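Local coordinates for plasmin and fibronectin-binding protein A (Streptococcus pneumoniae, PDB 4MR0), which acts as a surface adhesin and invasin of the bacterium, binding human fibronectin, plasmin, plasminogen and serum albumin, at residues A[429-440]-A[462-473]. Numbering follows the deposited sequence.
Sequences KQVVIAENIFNI and SDITVTKNVINN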
loop_
_atom_site.group_PDB
_atom_site.type_symbol
_atom_site.label_atom_id
_atom_site.label_comp_id
_atom_site.label_asym_id
_atom_site.label_seq_id
_atom_site.Cartn_x
_atom_site.Cartn_y
_atom_site.Cartn_z
ATOM N N LYS A 429 11.989 -10.779 -0.756
ATOM C CA LYS A 429 13.051 -11.137 -1.693
ATOM C C LYS A 429 12.674 -10.642 -3.085
ATOM O O LYS A 429 11.487 -10.542 -3.417
ATOM C CB LYS A 429 13.262 -12.654 -1.743
ATOM C CG LYS A 429 13.787 -13.258 -0.453
ATOM C CD LYS A 429 13.867 -14.777 -0.555
ATOM C CE LYS A 429 14.117 -15.390 0.814
ATOM N NZ LYS A 429 13.012 -15.032 1.747
ATOM N N GLN A 430 13.681 -10.336 -3.895
ATOM C CA GLN A 430 13.442 -9.866 -5.253
ATOM C C GLN A 430 12.604 -8.597 -5.249
ATOM O O GLN A 430 11.496 -8.564 -5.785
ATOM C CB GLN A 430 12.739 -10.958 -6.068
ATOM C CG GLN A 430 13.567 -12.229 -6.225
ATOM C CD GLN A 430 12.768 -13.385 -6.802
ATOM O OE1 GLN A 430 12.463 -14.355 -6.103
ATOM N NE2 GLN A 430 12.418 -13.283 -8.079
ATOM N N VAL A 431 13.136 -7.553 -4.630
ATOM C CA VAL A 431 12.447 -6.280 -4.578
ATOM C C VAL A 431 13.243 -5.277 -5.393
ATOM O O VAL A 431 14.446 -5.099 -5.179
ATOM C CB VAL A 431 12.315 -5.743 -3.130
ATOM C CG1 VAL A 431 11.655 -4.372 -3.150
ATOM C CG2 VAL A 431 11.501 -6.714 -2.276
ATOM N N VAL A 432 12.565 -4.627 -6.333
ATOM C CA VAL A 432 13.204 -3.625 -7.169
ATOM C C VAL A 432 12.518 -2.290 -6.930
ATOM O O VAL A 432 11.298 -2.168 -7.062
ATOM C CB VAL A 432 13.112 -4.001 -8.672
ATOM C CG1 VAL A 432 13.710 -2.887 -9.537
ATOM C CG2 VAL A 432 13.850 -5.306 -8.922
ATOM N N ILE A 433 13.318 -1.301 -6.547
ATOM C CA ILE A 433 12.849 0.053 -6.289
ATOM C C ILE A 433 13.627 0.890 -7.296
ATOM O O ILE A 433 14.801 1.194 -7.087
ATOM C CB ILE A 433 13.200 0.473 -4.849
ATOM C CG1 ILE A 433 12.518 -0.486 -3.868
ATOM C CG2 ILE A 433 12.746 1.895 -4.584
ATOM C CD1 ILE A 433 13.020 -0.368 -2.441
ATOM N N ALA A 434 12.972 1.264 -8.388
ATOM C CA ALA A 434 13.665 1.995 -9.438
ATOM C C ALA A 434 12.955 3.194 -10.032
ATOM O O ALA A 434 11.733 3.236 -10.111
ATOM C CB ALA A 434 14.009 1.029 -10.554
ATOM N N GLU A 435 13.754 4.169 -10.449
ATOM C CA GLU A 435 13.249 5.360 -11.114
ATOM C C GLU A 435 12.095 6.092 -10.432
ATOM O O GLU A 435 11.201 6.611 -11.104
ATOM C CB GLU A 435 12.845 4.980 -12.545
ATOM C CG GLU A 435 13.984 4.370 -13.366
ATOM C CD GLU A 435 13.499 3.370 -14.408
ATOM O OE1 GLU A 435 12.658 3.740 -15.261
ATOM O OE2 GLU A 435 13.966 2.207 -14.376
ATOM N N ASN A 436 12.110 6.136 -9.105
ATOM C CA ASN A 436 11.070 6.841 -8.360
ATOM C C ASN A 436 11.608 8.222 -7.989
ATOM O O ASN A 436 12.818 8.402 -7.852
ATOM C CB ASN A 436 10.718 6.083 -7.074
ATOM C CG ASN A 436 10.162 4.702 -7.344
ATOM O OD1 ASN A 436 9.004 4.553 -7.726
ATOM N ND2 ASN A 436 10.992 3.683 -7.159
ATOM N N ILE A 437 10.715 9.191 -7.828
ATOM C CA ILE A 437 11.131 10.536 -7.448
ATOM C C ILE A 437 10.585 10.825 -6.056
ATOM O O ILE A 437 9.405 10.586 -5.786
ATOM C CB ILE A 437 10.581 11.619 -8.406
ATOM C CG1 ILE A 437 11.000 11.320 -9.844
ATOM C CG2 ILE A 437 11.105 12.997 -7.986
ATOM C CD1 ILE A 437 10.189 10.226 -10.505
ATOM N N PHE A 438 11.446 11.320 -5.173
ATOM C CA PHE A 438 11.026 11.661 -3.818
ATOM C C PHE A 438 11.282 13.147 -3.568
ATOM O O PHE A 438 12.383 13.643 -3.822
ATOM C CB PHE A 438 11.803 10.854 -2.767
ATOM C CG PHE A 438 11.701 9.358 -2.924
ATOM C CD1 PHE A 438 12.412 8.696 -3.922
ATOM C CD2 PHE A 438 10.913 8.609 -2.056
ATOM C CE1 PHE A 438 12.351 7.307 -4.048
ATOM C CE2 PHE A 438 10.843 7.220 -2.172
ATOM C CZ PHE A 438 11.561 6.568 -3.170
ATOM N N ASN A 439 10.260 13.853 -3.086
ATOM C CA ASN A 439 10.380 15.272 -2.758
ATOM C C ASN A 439 10.039 15.351 -1.281
ATOM O O ASN A 439 8.871 15.310 -0.903
ATOM C CB ASN A 439 9.403 16.106 -3.590
ATOM C CG ASN A 439 9.680 16.002 -5.075
ATOM O OD1 ASN A 439 10.788 16.288 -5.528
ATOM N ND2 ASN A 439 8.676 15.583 -5.840
ATOM N N ILE A 440 11.072 15.442 -0.452
ATOM C CA ILE A 440 10.899 15.462 0.994
ATOM C C ILE A 440 11.245 16.788 1.662
ATOM O O ILE A 440 12.310 17.364 1.425
ATOM C CB ILE A 440 11.749 14.344 1.629
ATOM C CG1 ILE A 440 11.333 12.992 1.034
ATOM C CG2 ILE A 440 11.589 14.352 3.140
ATOM C CD1 ILE A 440 12.249 11.833 1.394
ATOM N N SER A 462 16.771 -10.787 0.599
ATOM C CA SER A 462 17.777 -10.830 -0.456
ATOM C C SER A 462 17.260 -10.387 -1.814
ATOM O O SER A 462 16.055 -10.236 -2.014
ATOM C CB SER A 462 18.335 -12.250 -0.567
ATOM O OG SER A 462 17.279 -13.167 -0.772
ATOM N N ASP A 463 18.191 -10.186 -2.746
ATOM C CA ASP A 463 17.869 -9.755 -4.102
ATOM C C ASP A 463 17.110 -8.437 -4.033
ATOM O O ASP A 463 15.947 -8.346 -4.412
ATOM C CB ASP A 463 17.042 -10.829 -4.809
ATOM C CG ASP A 463 17.816 -12.123 -4.989
ATOM O OD1 ASP A 463 18.794 -12.130 -5.767
ATOM O OD2 ASP A 463 17.455 -13.130 -4.343
ATOM N N ILE A 464 17.802 -7.420 -3.533
ATOM C CA ILE A 464 17.243 -6.089 -3.365
ATOM C C ILE A 464 17.962 -5.158 -4.334
ATOM O O ILE A 464 19.192 -5.119 -4.354
ATOM C CB ILE A 464 17.489 -5.564 -1.930
ATOM C CG1 ILE A 464 16.920 -6.548 -0.898
ATOM C CG2 ILE A 464 16.880 -4.182 -1.778
ATOM C CD1 ILE A 464 15.432 -6.844 -1.062
ATOM N N THR A 465 17.198 -4.405 -5.119
ATOM C CA THR A 465 17.775 -3.475 -6.088
ATOM C C THR A 465 17.177 -2.082 -5.941
ATOM O O THR A 465 15.955 -1.909 -6.009
ATOM C CB THR A 465 17.532 -3.954 -7.543
ATOM O OG1 THR A 465 18.194 -5.206 -7.753
ATOM C CG2 THR A 465 18.061 -2.931 -8.549
ATOM N N VAL A 466 18.042 -1.094 -5.735
ATOM C CA VAL A 466 17.622 0.296 -5.603
ATOM C C VAL A 466 18.416 1.059 -6.660
ATOM O O VAL A 466 19.603 1.363 -6.465
ATOM C CB VAL A 466 17.948 0.857 -4.205
ATOM C CG1 VAL A 466 17.449 2.289 -4.100
ATOM C CG2 VAL A 466 17.303 -0.017 -3.121
ATOM N N THR A 467 17.759 1.373 -7.773
ATOM C CA THR A 467 18.440 2.040 -8.879
ATOM C C THR A 467 17.734 3.231 -9.505
ATOM O O THR A 467 16.508 3.282 -9.572
ATOM C CB THR A 467 18.699 1.047 -10.025
ATOM O OG1 THR A 467 17.445 0.472 -10.429
ATOM C CG2 THR A 467 19.642 -0.057 -9.585
ATOM N N LYS A 468 18.542 4.169 -9.994
ATOM C CA LYS A 468 18.057 5.355 -10.682
ATOM C C LYS A 468 16.934 6.140 -10.024
ATOM O O LYS A 468 16.125 6.758 -10.706
ATOM C CB LYS A 468 17.657 4.982 -12.114
ATOM C CG LYS A 468 18.856 4.585 -12.979
ATOM C CD LYS A 468 18.483 4.354 -14.437
ATOM C CE LYS A 468 19.747 4.125 -15.278
ATOM N NZ LYS A 468 19.457 3.826 -16.716
ATOM N N ASN A 469 16.884 6.119 -8.699
ATOM C CA ASN A 469 15.876 6.885 -7.991
ATOM C C ASN A 469 16.425 8.294 -7.790
ATOM O O ASN A 469 17.644 8.492 -7.711
ATOM C CB ASN A 469 15.578 6.263 -6.630
ATOM C CG ASN A 469 15.005 4.875 -6.743
ATOM O OD1 ASN A 469 15.728 3.882 -6.668
ATOM N ND2 ASN A 469 13.701 4.795 -6.934
ATOM N N VAL A 470 15.525 9.265 -7.707
ATOM C CA VAL A 470 15.919 10.650 -7.494
ATOM C C VAL A 470 15.306 11.148 -6.195
ATOM O O VAL A 470 14.083 11.226 -6.059
ATOM C CB VAL A 470 15.445 11.558 -8.647
ATOM C CG1 VAL A 470 15.760 13.016 -8.323
ATOM C CG2 VAL A 470 16.121 11.146 -9.944
ATOM N N ILE A 471 16.164 11.480 -5.239
ATOM C CA ILE A 471 15.713 11.966 -3.954
ATOM C C ILE A 471 16.032 13.449 -3.777
ATOM O O ILE A 471 17.194 13.849 -3.777
ATOM C CB ILE A 471 16.377 11.168 -2.813
ATOM C CG1 ILE A 471 15.992 9.689 -2.931
ATOM C CG2 ILE A 471 15.958 11.738 -1.453
ATOM C CD1 ILE A 471 16.610 8.793 -1.865
ATOM N N ASN A 472 14.988 14.258 -3.644
ATOM C CA ASN A 472 15.149 15.692 -3.435
ATOM C C ASN A 472 14.761 15.995 -1.990
ATOM O O ASN A 472 13.591 16.231 -1.684
ATOM C CB ASN A 472 14.250 16.480 -4.392
ATOM C CG ASN A 472 14.572 16.210 -5.844
ATOM O OD1 ASN A 472 15.718 16.350 -6.270
ATOM N ND2 ASN A 472 13.560 15.823 -6.617
ATOM N N ASN A 473 15.746 15.969 -1.102
ATOM C CA ASN A 473 15.496 16.230 0.304
ATOM C C ASN A 473 15.942 17.634 0.720
ATOM O O ASN A 473 17.139 17.896 0.861
ATOM C CB ASN A 473 16.217 15.190 1.173
ATOM C CG ASN A 473 15.756 15.221 2.625
ATOM O OD1 ASN A 473 15.144 16.194 3.071
ATOM N ND2 ASN A 473 16.053 14.159 3.367
HETATM O O HOH W 1 16.472 1.550 -12.928
#
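F438 and I471 sit at the same level of two parallel strands and both turn into the protein interior. The phenyl ring, with CG anti to its own carbonyl carbon (chi1 -57°), puts CD1 3.8 Å from I471 CG1, and V470 O lies in the ring plane at its edge. F394 on the preceding strand stacks with the ring, while I448, from a strand on another face of the solenoid, also touches it. F438 is bonded to this one strand through both its N and its O: the N donates to V470 O (2.8 Å), and the O accepts from N472 N (2.7 Å).

I433 loses as much surface to the contact as F438 and reaches inward to V450. Its N bonds to T465 O at 2.8 Å with a nearly straight N-H...O angle of 172°, and its O takes T467 N at 3.0 Å. I433 CG2 also packs against the N469 amide. Between the straight parts, E435 and K468 mark a matched bend in both chains, where one water links E435 OE2 to T467 OG1; just beyond it the N436 and N469 amides run side by side, inside and nearly coplanar. N436 is anchored on its other side by N392 and I389, and N497 holds the N469 backbone N.

On the outer side N472 ND2 donates to N439 OD1 (3.0 Å), which lies close to the N472 amide plane, while ND2 approaches tilted from the plane of the N439 carbonyl; N439 ND2 goes on to D395.

In-register parallel strands, stacked aliphatic and aromatic residues inside and an asparagine ladder at the bend are the marks of the right-handed parallel beta-helix of the pectate lyase-like fold.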